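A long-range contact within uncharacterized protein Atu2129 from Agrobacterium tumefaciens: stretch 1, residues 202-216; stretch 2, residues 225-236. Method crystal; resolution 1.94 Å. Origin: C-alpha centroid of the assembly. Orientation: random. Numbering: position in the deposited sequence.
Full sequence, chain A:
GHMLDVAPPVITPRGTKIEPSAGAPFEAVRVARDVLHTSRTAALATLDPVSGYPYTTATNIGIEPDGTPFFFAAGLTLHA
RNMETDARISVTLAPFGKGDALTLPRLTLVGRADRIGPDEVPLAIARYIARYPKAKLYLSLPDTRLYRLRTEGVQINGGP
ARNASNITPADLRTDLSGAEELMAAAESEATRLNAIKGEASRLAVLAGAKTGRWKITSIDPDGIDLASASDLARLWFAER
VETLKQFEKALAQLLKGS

Stretch 1 202-216: RLAVLAGAKTGRWKI
Stretch 2 (225-236) DLASASDLARLW

Two backbone hydrogen bonds anchor the contact: Lys 215 N donates to Ala 227 O (2.8 Å) and Ala 227 N to Lys 215 O (2.9 Å). They make Lys 215 and Ala 227 a hydrogen-bonded antiparallel pair, CA atoms 5.4 Å apart. The neighbouring non-hydrogen-bonded pair, Ile 216 and Leu 226, closes to 4.4 Å between CA atoms, its side chains on the opposite face of the sheet. Beyond the ladder, Ser 228 CA approaches Arg 213 O at 3.4 Å in a CA-H...O contact.

Stretch 2 turns back on itself. Leu 226 N donates to Ala 233 O (2.8 Å) and Ala 233 N to Leu 226 O (2.9 Å), while Asp 231 N donates to Ser 228 OG (3.1 Å). This hairpin receives the indole of Trp 214 (chi1 -70°, chi2 92°). Trp 214 NE1 donates to Lys 210 O (2.8 Å), so the pyrrole nitrogen is turned back to its own stretch; Ser 228 CB lies over one face, 3.7 Å from the centroid of the Trp 214 six-membered ring, and Trp 214 CZ3 reaches Ala 233 CB at 3.9 Å.

The helix that includes residues 202-206 crosses strand 232-236 at 77°, with axes 7.4 Å apart at closest approach. At Gly 208 the chain leaves helical geometry with phi 103° in a Schellman motif: Ala 209 N bonds to Ala 204 O and Gly 208 N to Val 205 O, both at 2.9 Å. The packing here is alanine against alanine, with Ala 233 CB 4.0 Å from both Ala 207 CB and Ala 209 CB. Leu 235 (t, p) extends CD2 to Leu 203 CD2 and CD1 to Leu 206 CB, each 3.7 Å, whereas Leu 226 CD2 meets Ile 216 CG1 at 3.7 Å and Leu 203 CB at 4.0 Å. At the margin, one water bridges Ala 207 O (2.7 Å from the water O) and Arg 234 O (3.1 Å from it).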

# COMPACT_ATOMS: atom_id res chain seq x y z
N ARG A 202 22.73 -14.16 -9.29
CA ARG A 202 22.71 -15.59 -8.93
C ARG A 202 22.11 -15.86 -7.55
O ARG A 202 21.36 -16.83 -7.36
CB ARG A 202 24.10 -16.24 -9.05
CG ARG A 202 24.49 -16.53 -10.49
CD ARG A 202 25.99 -16.81 -10.70
NE ARG A 202 26.51 -17.83 -9.78
CZ ARG A 202 27.48 -18.71 -10.07
NH1 ARG A 202 27.88 -19.58 -9.13
NH2 ARG A 202 28.03 -18.76 -11.29
N LEU A 203 22.47 -15.03 -6.58
CA LEU A 203 21.95 -15.14 -5.20
C LEU A 203 20.47 -14.80 -5.15
O LEU A 203 19.71 -15.47 -4.44
CB LEU A 203 22.71 -14.23 -4.22
CG LEU A 203 24.22 -14.44 -4.11
CD1 LEU A 203 24.85 -13.35 -3.26
CD2 LEU A 203 24.52 -15.84 -3.50
N ALA A 204 20.06 -13.77 -5.91
CA ALA A 204 18.66 -13.39 -5.95
C ALA A 204 17.80 -14.51 -6.56
O ALA A 204 16.70 -14.80 -6.07
CB ALA A 204 18.48 -12.10 -6.67
N VAL A 205 18.31 -15.15 -7.61
CA VAL A 205 17.60 -16.28 -8.22
C VAL A 205 17.47 -17.45 -7.23
O VAL A 205 16.40 -18.00 -7.10
CB VAL A 205 18.13 -16.68 -9.64
CG1 VAL A 205 18.20 -15.46 -10.57
CG2 VAL A 205 19.46 -17.35 -9.56
N LEU A 206 18.55 -17.79 -6.50
CA LEU A 206 18.50 -18.75 -5.36
C LEU A 206 17.44 -18.39 -4.33
O LEU A 206 16.82 -19.27 -3.72
CB LEU A 206 19.84 -18.81 -4.62
CG LEU A 206 20.98 -19.81 -4.84
CD1 LEU A 206 22.11 -19.21 -5.57
CD2 LEU A 206 21.48 -20.26 -3.45
N ALA A 207 17.27 -17.09 -4.09
CA ALA A 207 16.28 -16.57 -3.17
C ALA A 207 14.83 -16.69 -3.67
O ALA A 207 13.89 -16.44 -2.91
CB ALA A 207 16.62 -15.13 -2.88
N GLY A 208 14.67 -17.05 -4.95
CA GLY A 208 13.37 -17.20 -5.61
C GLY A 208 13.00 -16.05 -6.52
O GLY A 208 11.88 -15.99 -6.99
N ALA A 209 13.92 -15.11 -6.76
CA ALA A 209 13.62 -13.92 -7.57
C ALA A 209 13.96 -14.07 -9.07
O ALA A 209 14.48 -15.09 -9.51
CB ALA A 209 14.33 -12.69 -7.00
N LYS A 210 13.65 -13.04 -9.85
CA LYS A 210 13.93 -13.04 -11.29
C LYS A 210 15.24 -12.35 -11.60
O LYS A 210 15.56 -11.32 -11.01
CB LYS A 210 12.79 -12.37 -12.07
CG LYS A 210 11.76 -13.33 -12.70
CD LYS A 210 10.47 -13.47 -11.90
CE LYS A 210 9.54 -12.23 -12.02
NZ LYS A 210 10.03 -11.03 -11.22
N THR A 211 15.99 -12.90 -12.56
CA THR A 211 17.25 -12.30 -13.01
C THR A 211 17.10 -10.79 -13.31
O THR A 211 15.98 -10.28 -13.53
CB THR A 211 17.87 -13.08 -14.21
OG1 THR A 211 19.21 -12.61 -14.46
CG2 THR A 211 17.00 -12.95 -15.47
N GLY A 212 18.21 -10.08 -13.26
CA GLY A 212 18.16 -8.63 -13.33
C GLY A 212 19.45 -8.02 -12.87
O GLY A 212 20.45 -8.73 -12.71
N ARG A 213 19.44 -6.71 -12.68
CA ARG A 213 20.63 -6.03 -12.21
C ARG A 213 20.48 -5.91 -10.70
O ARG A 213 19.93 -4.93 -10.18
CB ARG A 213 20.90 -4.69 -12.92
CG ARG A 213 21.01 -4.78 -14.51
CD ARG A 213 21.59 -6.13 -15.08
NE ARG A 213 23.03 -6.37 -14.85
CZ ARG A 213 23.57 -7.45 -14.24
NH1 ARG A 213 22.79 -8.41 -13.75
NH2 ARG A 213 24.90 -7.56 -14.13
N TRP A 214 20.90 -6.97 -10.03
CA TRP A 214 20.85 -7.10 -8.56
C TRP A 214 22.11 -6.60 -7.85
O TRP A 214 23.21 -6.68 -8.40
CB TRP A 214 20.64 -8.57 -8.20
CG TRP A 214 19.27 -9.02 -8.56
CD1 TRP A 214 18.88 -9.59 -9.73
CD2 TRP A 214 18.08 -8.86 -7.77
NE1 TRP A 214 17.53 -9.86 -9.69
CE2 TRP A 214 17.01 -9.41 -8.51
CE3 TRP A 214 17.83 -8.35 -6.49
CZ2 TRP A 214 15.69 -9.44 -8.02
CZ3 TRP A 214 16.54 -8.39 -6.00
CH2 TRP A 214 15.48 -8.94 -6.76
N LYS A 215 21.94 -6.11 -6.63
CA LYS A 215 23.05 -5.82 -5.72
C LYS A 215 22.71 -6.35 -4.33
O LYS A 215 21.55 -6.32 -3.93
CB LYS A 215 23.31 -4.31 -5.63
CG LYS A 215 23.94 -3.67 -6.93
CD LYS A 215 25.40 -4.15 -7.18
CE LYS A 215 25.96 -3.74 -8.56
NZ LYS A 215 27.30 -4.35 -8.92
N ILE A 216 23.73 -6.85 -3.62
CA ILE A 216 23.63 -7.13 -2.19
C ILE A 216 23.56 -5.83 -1.47
O ILE A 216 24.41 -4.96 -1.70
CB ILE A 216 24.82 -7.88 -1.68
CG1 ILE A 216 24.88 -9.25 -2.37
CG2 ILE A 216 24.79 -8.01 -0.11
CD1 ILE A 216 26.13 -10.00 -2.11
N ASP A 225 20.25 -9.64 2.02
CA ASP A 225 19.19 -8.92 1.39
C ASP A 225 19.75 -8.45 0.10
O ASP A 225 20.91 -8.02 0.07
CB ASP A 225 18.76 -7.73 2.24
CG ASP A 225 17.81 -8.13 3.40
OD1 ASP A 225 17.36 -9.28 3.51
OD2 ASP A 225 17.51 -7.25 4.20
N LEU A 226 18.93 -8.50 -0.95
CA LEU A 226 19.31 -7.98 -2.29
C LEU A 226 18.26 -7.05 -2.87
O LEU A 226 17.08 -7.17 -2.53
CB LEU A 226 19.61 -9.12 -3.28
CG LEU A 226 20.57 -10.17 -2.72
CD1 LEU A 226 19.82 -11.42 -2.39
CD2 LEU A 226 21.66 -10.39 -3.74
N ALA A 227 18.70 -6.11 -3.71
CA ALA A 227 17.79 -5.25 -4.44
C ALA A 227 18.15 -5.13 -5.93
O ALA A 227 19.34 -5.20 -6.33
CB ALA A 227 17.68 -3.83 -3.77
N SER A 228 17.10 -4.99 -6.74
CA SER A 228 17.20 -4.57 -8.13
C SER A 228 16.32 -3.35 -8.22
O SER A 228 15.80 -2.89 -7.20
CB SER A 228 16.71 -5.65 -9.07
OG SER A 228 15.31 -5.80 -8.96
N ALA A 229 16.14 -2.81 -9.43
CA ALA A 229 15.27 -1.66 -9.63
C ALA A 229 13.78 -1.92 -9.32
O ALA A 229 13.15 -1.10 -8.67
CB ALA A 229 15.43 -1.13 -11.04
N SER A 230 13.23 -3.04 -9.80
CA SER A 230 11.82 -3.37 -9.57
C SER A 230 11.52 -4.30 -8.40
O SER A 230 10.38 -4.33 -7.93
CB SER A 230 11.16 -3.90 -10.85
OG SER A 230 11.74 -5.13 -11.27
N ASP A 231 12.53 -5.02 -7.89
CA ASP A 231 12.30 -6.06 -6.87
C ASP A 231 13.29 -6.10 -5.69
O ASP A 231 14.36 -5.52 -5.72
CB ASP A 231 12.25 -7.43 -7.55
CG ASP A 231 11.23 -8.38 -6.89
OD1 ASP A 231 11.02 -9.47 -7.48
OD2 ASP A 231 10.63 -8.04 -5.82
N LEU A 232 12.89 -6.81 -4.64
CA LEU A 232 13.75 -7.08 -3.48
C LEU A 232 13.75 -8.59 -3.26
O LEU A 232 12.72 -9.25 -3.51
CB LEU A 232 13.23 -6.37 -2.19
CG LEU A 232 13.09 -4.85 -2.18
CD1 LEU A 232 12.41 -4.38 -0.89
CD2 LEU A 232 14.44 -4.12 -2.39
N ALA A 233 14.88 -9.11 -2.78
CA ALA A 233 15.03 -10.53 -2.45
C ALA A 233 15.75 -10.70 -1.11
O ALA A 233 16.50 -9.78 -0.65
CB ALA A 233 15.80 -11.28 -3.56
N ARG A 234 15.47 -11.82 -0.45
CA ARG A 234 16.23 -12.25 0.72
C ARG A 234 16.60 -13.72 0.59
O ARG A 234 15.72 -14.59 0.48
CB ARG A 234 15.48 -12.01 2.05
CG ARG A 234 16.39 -12.41 3.22
CD ARG A 234 15.84 -12.07 4.53
NE ARG A 234 16.66 -12.50 5.67
CZ ARG A 234 17.81 -11.98 6.10
NH1 ARG A 234 18.43 -10.96 5.47
NH2 ARG A 234 18.36 -12.49 7.22
N LEU A 235 17.90 -14.00 0.61
CA LEU A 235 18.40 -15.40 0.59
C LEU A 235 18.67 -15.82 2.03
O LEU A 235 19.49 -15.21 2.69
CB LEU A 235 19.69 -15.52 -0.24
CG LEU A 235 20.34 -16.92 -0.46
CD1 LEU A 235 19.39 -17.89 -1.06
CD2 LEU A 235 21.61 -16.81 -1.35
N TRP A 236 17.98 -16.87 2.51
CA TRP A 236 18.22 -17.37 3.86
C TRP A 236 19.30 -18.41 3.93
O TRP A 236 19.32 -19.35 3.12
CB TRP A 236 16.93 -17.93 4.47
CG TRP A 236 15.86 -16.87 4.58
CD1 TRP A 236 14.96 -16.47 3.60
CD2 TRP A 236 15.57 -16.06 5.73
NE1 TRP A 236 14.12 -15.50 4.08
CE2 TRP A 236 14.47 -15.21 5.37
CE3 TRP A 236 16.12 -15.96 7.02
CZ2 TRP A 236 13.92 -14.27 6.27
CZ3 TRP A 236 15.55 -15.02 7.94
CH2 TRP A 236 14.47 -14.20 7.55
O HOH W 1 13.20 -13.45 -1.89
O HOH W 2 14.19 -17.15 -0.36